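Local coordinates for DUF3829 family protein (Bacteroides vulgatus, PDB 4YJW) that is of unknown function but folds into an elongated all-alpha bundle and is probably made as a secreted lipoprotein, at residues 101-104 and 105-109; 113-117 and 118-122; 38-41 and 42-46. All blocks are in the same frame, centred on the assembly; numbering follows the deposited sequence.

In the fold
The three interactions show how local contacts along helices and round a turn combine at one end of an all-alpha chain. Along the sequence, interaction 3 comes first, in helix 35-44 and just beyond it; interaction 1 follows in helix 79-111, and interaction 2 spans short helix 114-117 and the start of helix 121-159. The centre of interaction 1 lies about 12 Å from that of interaction 3 and about 13 Å from that of interaction 2, and it touches both: Tyr103 packs on Val41 and Tyr44, and Tyr109 reaches Asp118. Interactions 2 and 3, with centres about 19 Å apart, do not touch. Helix 79-111 thus links the end of helix 35-44 to the turn before helix 121-159.

Interaction 1: residues 101-104 and 105-109; sequences ENYK and TYRLY
The ring of Tyr103 has two neighbours one turn further along the helix, Tyr106 and Arg107, and both approach it obliquely. The nearest carbons of the two tyrosine rings, Tyr103 CE1 and Tyr106 CD2, are 4.3 Å apart, an apolar contact. Arg107 crosses the Tyr103 side chain at a slant, its guanidinium plane turned 49° from the ring, and its CD lies 4.1 Å from Tyr103 OH. At the guanidinium edge, in plane, sits water 3, which accepts from Arg107 NH1 at 3.0 Å and gives a weak bond to Lys104 O. The ring of Tyr109 has Tyr106 O in plane at its edge. Four residues apart, Tyr103 and Arg107 leave the same side of the helix; each has CG anti to the backbone N (chi1 177° in Tyr103), and both reach the loop, Tyr103 OH at Pro55 O and Arg107 NE at Leu54 O. Tyr106 OH meets Arg127 on helix 121-159, and Asn102 ND2 meets Glu130 there.

Round the helix, Thr105 OG1 is wired by water. It donates to water 1 at 2.9 Å, and water 1 in turn donates to Glu101 OE1 at 2.6 Å; it also accepts from water 2, which donates to Asn102 OD1 as well. Beneath the side chains, four successive amides bond to the carbonyls four residues earlier; Arg107 N to Tyr103 O is 2.9 Å and nearly straight at 170°. Such i to i+3 and i to i+4 pairings, with tyrosines inward and hydrated polar groups outward, are those of an amphipathic alpha helix in a helical bundle.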
ATOM      1  N   GLU A 101       9.942   4.849   4.466  1.00 14.66           N
ATOM      2  CA  GLU A 101      11.407   4.983   4.543  1.00 14.68           C
ATOM      3  C   GLU A 101      11.852   6.406   4.143  1.00 16.33           C
ATOM      4  O   GLU A 101      12.788   6.935   4.749  1.00 14.81           O
ATOM      5  CB  GLU A 101      12.125   3.938   3.671  1.00 17.97           C
ATOM      6  CG  GLU A 101      12.125   2.544   4.315  1.00 27.15           C
ATOM      7  CD  GLU A 101      12.837   2.397   5.655  1.00 43.97           C
ATOM      8  OE1 GLU A 101      13.881   3.055   5.856  1.00 26.07           O
ATOM      9  OE2 GLU A 101      12.372   1.593   6.493  1.00 35.98           O
ATOM     10  N   ASN A 102      11.218   7.001   3.095  1.00 13.44           N
ATOM     11  CA  ASN A 102      11.550   8.372   2.665  1.00 13.28           C
ATOM     12  C   ASN A 102      11.305   9.353   3.805  1.00 14.00           C
ATOM     13  O   ASN A 102      12.116  10.255   4.001  1.00 12.82           O
ATOM     14  CB  ASN A 102      10.733   8.796   1.435  1.00 15.20           C
ATOM     15  CG  ASN A 102      11.198   8.201   0.139  1.00 18.79           C
ATOM     16  OD1 ASN A 102      12.314   7.682   0.026  1.00 22.62           O
ATOM     17  ND2 ASN A 102      10.330   8.239  -0.881  1.00 19.77           N
ATOM     18  N   TYR A 103      10.200   9.184   4.549  1.00 10.91           N
ATOM     19  CA  TYR A 103       9.905  10.082   5.683  1.00 12.10           C
ATOM     20  C   TYR A 103      10.954   9.885   6.795  1.00 14.70           C
ATOM     21  O   TYR A 103      11.422  10.862   7.377  1.00 12.63           O
ATOM     22  CB  TYR A 103       8.488   9.885   6.242  1.00 13.05           C
ATOM     23  CG  TYR A 103       8.245  10.764   7.454  1.00 13.00           C
ATOM     24  CD1 TYR A 103       8.255  12.157   7.341  1.00 13.83           C
ATOM     25  CD2 TYR A 103       8.220  10.218   8.737  1.00 13.74           C
ATOM     26  CE1 TYR A 103       8.195  12.981   8.463  1.00 12.77           C
ATOM     27  CE2 TYR A 103       8.119  11.035   9.871  1.00 15.06           C
ATOM     28  CZ  TYR A 103       8.112  12.416   9.728  1.00 13.84           C
ATOM     29  OH  TYR A 103       8.049  13.225  10.837  1.00 15.48           O
ATOM     30  N   LYS A 104      11.337   8.639   7.075  1.00 12.24           N
ATOM     31  CA  LYS A 104      12.397   8.393   8.086  1.00 11.89           C
ATOM     32  C   LYS A 104      13.696   9.131   7.669  1.00 16.25           C
ATOM     33  O   LYS A 104      14.263   9.870   8.460  1.00 15.15           O
ATOM     34  CB  LYS A 104      12.632   6.880   8.250  1.00 15.22           C
ATOM     35  CG  LYS A 104      13.852   6.567   9.129  1.00 20.08           C
ATOM     36  CD  LYS A 104      14.007   5.047   9.354  1.00 23.69           C
ATOM     37  CE  LYS A 104      15.350   4.748   9.971  1.00 28.57           C
ATOM     38  NZ  LYS A 104      15.502   3.293  10.238  1.00 34.29           N
ATOM     39  N   THR A 105      14.129   8.962   6.417  1.00 14.90           N
ATOM     40  CA  THR A 105      15.317   9.636   5.864  1.00 14.57           C
ATOM     41  C   THR A 105      15.189  11.141   6.031  1.00 16.90           C
ATOM     42  O   THR A 105      16.118  11.789   6.510  1.00 15.77           O
ATOM     43  CB  THR A 105      15.487   9.269   4.393  1.00 18.43           C
ATOM     44  OG1 THR A 105      15.664   7.869   4.333  1.00 18.00           O
ATOM     45  CG2 THR A 105      16.697   9.946   3.749  1.00 18.92           C
ATOM     46  N   TYR A 106      14.053  11.687   5.585  1.00 12.24           N
ATOM     47  CA  TYR A 106      13.755  13.113   5.661  1.00 11.60           C
ATOM     48  C   TYR A 106      13.905  13.615   7.093  1.00 13.62           C
ATOM     49  O   TYR A 106      14.583  14.606   7.307  1.00 12.77           O
ATOM     50  CB  TYR A 106      12.324  13.380   5.145  1.00 11.84           C
ATOM     51  CG  TYR A 106      11.907  14.832   5.263  1.00 12.94           C
ATOM     52  CD1 TYR A 106      12.153  15.738   4.228  1.00 15.67           C
ATOM     53  CD2 TYR A 106      11.209  15.289   6.379  1.00 13.45           C
ATOM     54  CE1 TYR A 106      11.749  17.071   4.323  1.00 15.11           C
ATOM     55  CE2 TYR A 106      10.815  16.626   6.492  1.00 13.62           C
ATOM     56  CZ  TYR A 106      11.077  17.505   5.455  1.00 15.70           C
ATOM     57  OH  TYR A 106      10.700  18.829   5.568  1.00 14.99           O
ATOM     58  N   ARG A 107      13.234  12.967   8.063  1.00 11.98           N
ATOM     59  CA  ARG A 107      13.294  13.423   9.464  1.00 12.14           C
ATOM     60  C   ARG A 107      14.744  13.459  10.007  1.00 14.58           C
ATOM     61  O   ARG A 107      15.138  14.462  10.613  1.00 12.90           O
ATOM     62  CB  ARG A 107      12.414  12.536  10.345  1.00 10.79           C
ATOM     63  CG  ARG A 107      12.524  12.873  11.845  1.00 13.93           C
ATOM     64  CD  ARG A 107      11.565  12.015  12.661  1.00 15.07           C
ATOM     65  NE  ARG A 107      11.803  12.197  14.097  1.00 14.24           N
ATOM     66  CZ  ARG A 107      12.728  11.538  14.789  1.00 24.35           C
ATOM     67  NH1 ARG A 107      13.511  10.647  14.187  1.00 16.99           N
ATOM     68  NH2 ARG A 107      12.880  11.766  16.085  1.00 14.91           N
ATOM     69  N   LEU A 108      15.538  12.423   9.740  1.00 14.58           N
ATOM     70  CA  LEU A 108      16.930  12.360  10.215  1.00 15.45           C
ATOM     71  C   LEU A 108      17.811  13.429   9.550  1.00 20.63           C
ATOM     72  O   LEU A 108      18.648  14.041  10.223  1.00 20.15           O
ATOM     73  CB  LEU A 108      17.502  10.959   9.972  1.00 16.17           C
ATOM     74  CG  LEU A 108      16.754   9.795  10.701  1.00 19.78           C
ATOM     75  CD1 LEU A 108      17.527   8.468  10.560  1.00 21.52           C
ATOM     76  CD2 LEU A 108      16.500  10.111  12.199  1.00 21.83           C
ATOM     77  N   TYR A 109      17.583  13.678   8.252  1.00 16.28           N
ATOM     78  CA  TYR A 109      18.312  14.666   7.444  1.00 16.11           C
ATOM     79  C   TYR A 109      17.945  16.095   7.889  1.00 18.32           C
ATOM     80  O   TYR A 109      18.808  16.977   7.859  1.00 18.52           O
ATOM     81  CB  TYR A 109      18.030  14.382   5.946  1.00 16.69           C
ATOM     82  CG  TYR A 109      18.051  15.561   4.993  1.00 16.73           C
ATOM     83  CD1 TYR A 109      16.894  16.299   4.745  1.00 17.76           C
ATOM     84  CD2 TYR A 109      19.157  15.805   4.184  1.00 17.60           C
ATOM     85  CE1 TYR A 109      16.877  17.327   3.804  1.00 17.77           C
ATOM     86  CE2 TYR A 109      19.161  16.850   3.260  1.00 17.53           C
ATOM     87  CZ  TYR A 109      18.008  17.593   3.058  1.00 21.87           C
ATOM     88  OH  TYR A 109      17.979  18.612   2.136  1.00 21.62           O
TER
HETATM   89  O   HOH W   1      15.270   5.242   5.518  1.00 32.66           O
HETATM   90  O   HOH W   2      14.916   7.238   1.658  1.00 35.70           O
HETATM   91  O   HOH W   3      13.174   9.290  11.584  1.00 29.52           O

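Interaction 2: residues 113-117 and 118-122; sequences QSYKK and DNNAL
Tyr115 and Asn120 lie side by side and point the same way, the ring and the amide planes only 24° apart. Asn120 OD1 does the touching, 3.4 Å from Tyr115 CD2, while ND2 stands further off. Tyr115 takes the crowded position, CG between the backbone N and the carbonyl carbon (chi1 72°), which swings its ring alongside the turn that Asn120 occupies. One ring face carries Lys116 CG, 3.8 Å above the plane and displaced toward the rim, and Lys116 NZ bends back to a weak bond with Tyr115 OH. The backbone ties the same pair: Asn120 N donates to Tyr115 O at 3.0 Å, in the carbonyl plane and on a lone pair.

Asp118 faces the start of helix 121-159, its side chain roughly at right angles to that of Tyr115. Its OD2 accepts Leu122 N at 2.9 Å, met from above the carboxylate plane, while OD1 takes a hydrogen bond with Tyr109 OH from helix 79-111. Asp118 also opens a type I' turn, closed by Ala121 N on Asp118 O, in which Asn119 and Asn120 adopt positive phi angles. Were Asp118 an alanine, Leu122 N and the Tyr109 hydroxyl would probably lose their carboxylate partner, and the tie between the turn and helix 79-111 is likely to weaken.

Asp118 OD1 lies 3.2 Å from Tyr115 O, two acceptors facing each other, a pairing likely to be unfavourable in itself but probably offset by the Tyr109 hydroxyl on OD1 and the Leu122 amide on OD2, which would probably steady a negative carboxylate.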
ATOM      1  N   GLN A 113      20.666  18.527  10.622  1.00 24.19           N
ATOM      2  CA  GLN A 113      21.033  19.748   9.878  1.00 24.83           C
ATOM      3  C   GLN A 113      21.730  19.465   8.525  1.00 26.72           C
ATOM      4  O   GLN A 113      22.329  20.387   7.952  1.00 26.09           O
ATOM      5  CB  GLN A 113      21.923  20.682  10.740  1.00 27.55           C
ATOM      6  CG  GLN A 113      21.256  21.173  12.020  1.00 50.90           C
ATOM      7  CD  GLN A 113      22.221  21.958  12.865  1.00 81.04           C
ATOM      8  OE1 GLN A 113      22.378  23.175  12.708  1.00 77.59           O
ATOM      9  NE2 GLN A 113      22.907  21.270  13.767  1.00 76.35           N
ATOM     10  N   SER A 114      21.583  18.238   7.973  1.00 22.04           N
ATOM     11  CA  SER A 114      22.143  17.905   6.644  1.00 22.28           C
ATOM     12  C   SER A 114      21.512  18.774   5.545  1.00 26.09           C
ATOM     13  O   SER A 114      22.174  19.031   4.527  1.00 27.31           O
ATOM     14  CB  SER A 114      21.935  16.435   6.302  1.00 24.25           C
ATOM     15  OG  SER A 114      22.712  15.575   7.113  1.00 28.48           O
ATOM     16  N   TYR A 115      20.255  19.273   5.762  1.00 21.32           N
ATOM     17  CA  TYR A 115      19.565  20.130   4.790  1.00 21.43           C
ATOM     18  C   TYR A 115      20.326  21.429   4.510  1.00 26.55           C
ATOM     19  O   TYR A 115      20.176  21.994   3.424  1.00 25.41           O
ATOM     20  CB  TYR A 115      18.116  20.440   5.211  1.00 22.47           C
ATOM     21  CG  TYR A 115      17.983  21.390   6.379  1.00 25.11           C
ATOM     22  CD1 TYR A 115      18.005  20.920   7.692  1.00 25.28           C
ATOM     23  CD2 TYR A 115      17.779  22.753   6.175  1.00 28.01           C
ATOM     24  CE1 TYR A 115      17.851  21.788   8.773  1.00 26.42           C
ATOM     25  CE2 TYR A 115      17.650  23.635   7.251  1.00 29.31           C
ATOM     26  CZ  TYR A 115      17.682  23.146   8.548  1.00 35.83           C
ATOM     27  OH  TYR A 115      17.551  24.005   9.615  1.00 37.10           O
ATOM     28  N   LYS A 116      21.121  21.906   5.485  1.00 24.52           N
ATOM     29  CA  LYS A 116      21.922  23.134   5.326  1.00 25.02           C
ATOM     30  C   LYS A 116      23.041  22.904   4.313  1.00 29.83           C
ATOM     31  O   LYS A 116      23.405  23.829   3.589  1.00 30.66           O
ATOM     32  CB  LYS A 116      22.509  23.575   6.683  1.00 27.42           C
ATOM     33  CG  LYS A 116      21.446  23.996   7.699  1.00 38.08           C
ATOM     34  CD  LYS A 116      22.082  24.530   8.982  1.00 48.19           C
ATOM     35  CE  LYS A 116      21.064  24.886  10.042  1.00 56.92           C
ATOM     36  NZ  LYS A 116      20.260  26.089   9.681  1.00 64.03           N
ATOM     37  N   LYS A 117      23.551  21.656   4.227  1.00 25.94           N
ATOM     38  CA  LYS A 117      24.652  21.280   3.337  1.00 26.97           C
ATOM     39  C   LYS A 117      24.249  21.179   1.843  1.00 28.31           C
ATOM     40  O   LYS A 117      25.111  21.379   0.989  1.00 27.19           O
ATOM     41  CB  LYS A 117      25.296  19.956   3.792  1.00 31.14           C
ATOM     42  CG  LYS A 117      26.167  20.112   5.044  1.00 49.43           C
ATOM     43  CD  LYS A 117      27.093  18.913   5.282  1.00 61.49           C
ATOM     44  CE  LYS A 117      26.511  17.861   6.203  1.00 71.50           C
ATOM     45  NZ  LYS A 117      25.566  16.947   5.499  1.00 76.91           N
ATOM     46  N   ASP A 118      22.990  20.821   1.527  1.00 24.36           N
ATOM     47  CA  ASP A 118      22.558  20.700   0.123  1.00 24.33           C
ATOM     48  C   ASP A 118      21.424  21.705  -0.203  1.00 29.04           C
ATOM     49  O   ASP A 118      20.696  21.515  -1.178  1.00 29.04           O
ATOM     50  CB  ASP A 118      22.135  19.251  -0.195  1.00 25.11           C
ATOM     51  CG  ASP A 118      20.808  18.833   0.415  1.00 25.86           C
ATOM     52  OD1 ASP A 118      20.313  19.552   1.299  1.00 23.66           O
ATOM     53  OD2 ASP A 118      20.237  17.827  -0.046  1.00 25.55           O
ATOM     54  N   ASN A 119      21.263  22.749   0.636  1.00 27.43           N
ATOM     55  CA  ASN A 119      20.232  23.799   0.508  1.00 28.46           C
ATOM     56  C   ASN A 119      18.842  23.192   0.216  1.00 31.84           C
ATOM     57  O   ASN A 119      18.199  23.536  -0.783  1.00 32.16           O
ATOM     58  CB  ASN A 119      20.609  24.836  -0.568  1.00 34.76           C
ATOM     59  CG  ASN A 119      19.721  26.074  -0.592  1.00 55.34           C
ATOM     60  OD1 ASN A 119      19.111  26.474   0.411  1.00 48.53           O
ATOM     61  ND2 ASN A 119      19.581  26.670  -1.757  1.00 49.22           N
ATOM     62  N   ASN A 120      18.431  22.222   1.056  1.00 26.02           N
ATOM     63  CA  ASN A 120      17.131  21.532   0.982  1.00 24.27           C
ATOM     64  C   ASN A 120      16.875  20.770  -0.346  1.00 25.38           C
ATOM     65  O   ASN A 120      15.707  20.498  -0.653  1.00 23.61           O
ATOM     66  CB  ASN A 120      15.980  22.524   1.241  1.00 24.36           C
ATOM     67  CG  ASN A 120      15.952  23.020   2.663  1.00 46.55           C
ATOM     68  OD1 ASN A 120      15.642  22.281   3.612  1.00 38.46           O
ATOM     69  ND2 ASN A 120      16.276  24.279   2.841  1.00 42.48           N
ATOM     70  N   ALA A 121      17.929  20.398  -1.115  1.00 21.28           N
ATOM     71  CA  ALA A 121      17.740  19.662  -2.378  1.00 22.53           C
ATOM     72  C   ALA A 121      17.097  18.297  -2.120  1.00 23.49           C
ATOM     73  O   ALA A 121      16.131  17.934  -2.800  1.00 22.68           O
ATOM     74  CB  ALA A 121      19.054  19.489  -3.111  1.00 24.94           C
ATOM     75  N   LEU A 122      17.599  17.554  -1.118  1.00 18.48           N
ATOM     76  CA  LEU A 122      16.985  16.259  -0.803  1.00 18.18           C
ATOM     77  C   LEU A 122      15.580  16.472  -0.193  1.00 17.65           C
ATOM     78  O   LEU A 122      14.690  15.670  -0.463  1.00 17.19           O
ATOM     79  CB  LEU A 122      17.879  15.420   0.135  1.00 18.61           C
ATOM     80  CG  LEU A 122      17.332  14.018   0.482  1.00 22.93           C
ATOM     81  CD1 LEU A 122      17.290  13.105  -0.748  1.00 24.46           C
ATOM     82  CD2 LEU A 122      18.108  13.383   1.599  1.00 24.18           C
TER

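Interaction 3: residues 38-41 and 42-46; sequences IKAV and LGYLD
Packing is closest where Tyr44 lies over Ala40. The carbonyl oxygen of Ala40 sits 3.2 Å above one face of the Tyr44 ring, displaced toward the rim, and the same oxygen accepts Tyr44 N at 3.0 Å, a somewhat bent bond (144°). Tyr44 carries CG opposite its carbonyl carbon (chi1 -61°), which folds the ring back along the preceding turn and brings CE2 within 4.2 Å of Ala40 CB. Leu42 and Leu45 fold back in similar fashion: Leu42 CG is 3.4 Å from Ile38 O, and Leu45 CG is the same 3.4 Å from Val41 O.

This is the closing stretch of helix 35-44, one member of the all-alpha bundle, and its bonding changes along the way. Leu42 N to Ile38 O and Gly43 N to Lys39 O are regular alpha-helical bonds, whereas Leu45 N to Val41 O is weak, bent to 127°. Leu45 N also bonds to Leu42 O, and Asp46 N to Gly43 O, both three residues back.

On the inner side, Ile38 and Val41 are buried against Phe99 of helix 79-111, with Val57 covering Val41 from a loop, and Leu45 O accepts a hydrogen bond from Arg127 of helix 121-159. The solvent side is looser: Lys39, whose CB points away from the following residues, is exposed to solvent, as is Gly43, which offers only backbone.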
ATOM      1  N   ILE A  38      -1.170   8.726   6.143  1.00 10.72           N
ATOM      2  CA  ILE A  38      -0.478   9.210   4.931  1.00 10.44           C
ATOM      3  C   ILE A  38      -0.593  10.741   4.874  1.00 13.70           C
ATOM      4  O   ILE A  38       0.416  11.437   4.650  1.00 12.55           O
ATOM      5  CB  ILE A  38      -1.066   8.508   3.673  1.00 13.20           C
ATOM      6  CG1 ILE A  38      -0.652   7.007   3.681  1.00 13.02           C
ATOM      7  CG2 ILE A  38      -0.583   9.195   2.380  1.00 13.13           C
ATOM      8  CD1 ILE A  38      -1.524   6.089   2.809  1.00 17.76           C
ATOM      9  N   LYS A  39      -1.819  11.274   5.053  1.00 12.98           N
ATOM     10  CA  LYS A  39      -2.021  12.728   5.086  1.00 12.38           C
ATOM     11  C   LYS A  39      -1.196  13.393   6.189  1.00 15.80           C
ATOM     12  O   LYS A  39      -0.686  14.508   5.972  1.00 13.36           O
ATOM     13  CB  LYS A  39      -3.511  13.074   5.303  1.00 16.67           C
ATOM     14  CG  LYS A  39      -4.410  12.778   4.114  1.00 26.90           C
ATOM     15  CD  LYS A  39      -5.851  13.147   4.510  1.00 35.25           C
ATOM     16  CE  LYS A  39      -6.918  12.381   3.784  1.00 52.56           C
ATOM     17  NZ  LYS A  39      -8.263  12.644   4.371  1.00 63.50           N
ATOM     18  N   ALA A  40      -1.103  12.752   7.389  1.00 12.58           N
ATOM     19  CA  ALA A  40      -0.326  13.325   8.510  1.00 13.28           C
ATOM     20  C   ALA A  40       1.178  13.374   8.172  1.00 14.73           C
ATOM     21  O   ALA A  40       1.842  14.369   8.464  1.00 13.78           O
ATOM     22  CB  ALA A  40      -0.560  12.532   9.797  1.00 14.37           C
ATOM     23  N   VAL A  41       1.696  12.324   7.504  1.00 11.48           N
ATOM     24  CA  VAL A  41       3.109  12.286   7.081  1.00 10.80           C
ATOM     25  C   VAL A  41       3.354  13.406   6.046  1.00 12.68           C
ATOM     26  O   VAL A  41       4.359  14.103   6.127  1.00 11.32           O
ATOM     27  CB  VAL A  41       3.507  10.890   6.544  1.00 12.69           C
ATOM     28  CG1 VAL A  41       4.859  10.954   5.804  1.00 13.28           C
ATOM     29  CG2 VAL A  41       3.570   9.887   7.711  1.00 11.86           C
ATOM     30  N   LEU A  42       2.424  13.622   5.122  1.00 11.49           N
ATOM     31  CA  LEU A  42       2.605  14.729   4.162  1.00  9.67           C
ATOM     32  C   LEU A  42       2.671  16.080   4.888  1.00 13.56           C
ATOM     33  O   LEU A  42       3.515  16.892   4.568  1.00 13.26           O
ATOM     34  CB  LEU A  42       1.488  14.727   3.118  1.00 10.17           C
ATOM     35  CG  LEU A  42       1.474  13.530   2.152  1.00 13.40           C
ATOM     36  CD1 LEU A  42       0.247  13.581   1.273  1.00 15.78           C
ATOM     37  CD2 LEU A  42       2.711  13.519   1.253  1.00 16.45           C
ATOM     38  N   GLY A  43       1.838  16.272   5.907  1.00 11.81           N
ATOM     39  CA  GLY A  43       1.882  17.506   6.695  1.00 13.21           C
ATOM     40  C   GLY A  43       3.221  17.677   7.408  1.00 15.41           C
ATOM     41  O   GLY A  43       3.760  18.791   7.453  1.00 14.60           O
ATOM     42  N   TYR A  44       3.834  16.561   7.867  1.00 11.19           N
ATOM     43  CA  TYR A  44       5.129  16.593   8.559  1.00 11.30           C
ATOM     44  C   TYR A  44       6.259  16.964   7.593  1.00 14.46           C
ATOM     45  O   TYR A  44       7.309  17.405   8.044  1.00 12.96           O
ATOM     46  CB  TYR A  44       5.450  15.253   9.254  1.00 11.03           C
ATOM     47  CG  TYR A  44       4.451  14.861  10.318  1.00 11.91           C
ATOM     48  CD1 TYR A  44       3.834  15.827  11.117  1.00 13.58           C
ATOM     49  CD2 TYR A  44       4.159  13.526  10.567  1.00 12.47           C
ATOM     50  CE1 TYR A  44       2.894  15.474  12.089  1.00 14.53           C
ATOM     51  CE2 TYR A  44       3.229  13.159  11.548  1.00 13.76           C
ATOM     52  CZ  TYR A  44       2.605  14.137  12.309  1.00 17.57           C
ATOM     53  OH  TYR A  44       1.670  13.801  13.279  1.00 17.45           O
ATOM     54  N   LEU A  45       6.018  16.833   6.273  1.00 12.09           N
ATOM     55  CA  LEU A  45       7.007  17.198   5.251  1.00 11.65           C
ATOM     56  C   LEU A  45       6.939  18.693   4.895  1.00 15.47           C
ATOM     57  O   LEU A  45       7.793  19.194   4.131  1.00 14.51           O
ATOM     58  CB  LEU A  45       6.776  16.349   3.988  1.00 12.12           C
ATOM     59  CG  LEU A  45       7.010  14.854   4.118  1.00 16.09           C
ATOM     60  CD1 LEU A  45       6.342  14.136   2.950  1.00 18.73           C
ATOM     61  CD2 LEU A  45       8.501  14.519   4.097  1.00 15.99           C
ATOM     62  N   ASP A  46       5.946  19.421   5.455  1.00 12.12           N
ATOM     63  CA  ASP A  46       5.783  20.844   5.145  1.00 12.93           C
ATOM     64  C   ASP A  46       7.006  21.676   5.522  1.00 15.97           C
ATOM     65  O   ASP A  46       7.649  21.450   6.543  1.00 15.04           O
ATOM     66  CB  ASP A  46       4.542  21.434   5.835  1.00 14.75           C
ATOM     67  CG  ASP A  46       4.210  22.807   5.286  1.00 16.79           C
ATOM     68  OD1 ASP A  46       3.788  22.888   4.116  1.00 18.88           O
ATOM     69  OD2 ASP A  46       4.492  23.802   5.978  1.00 16.33           O
TER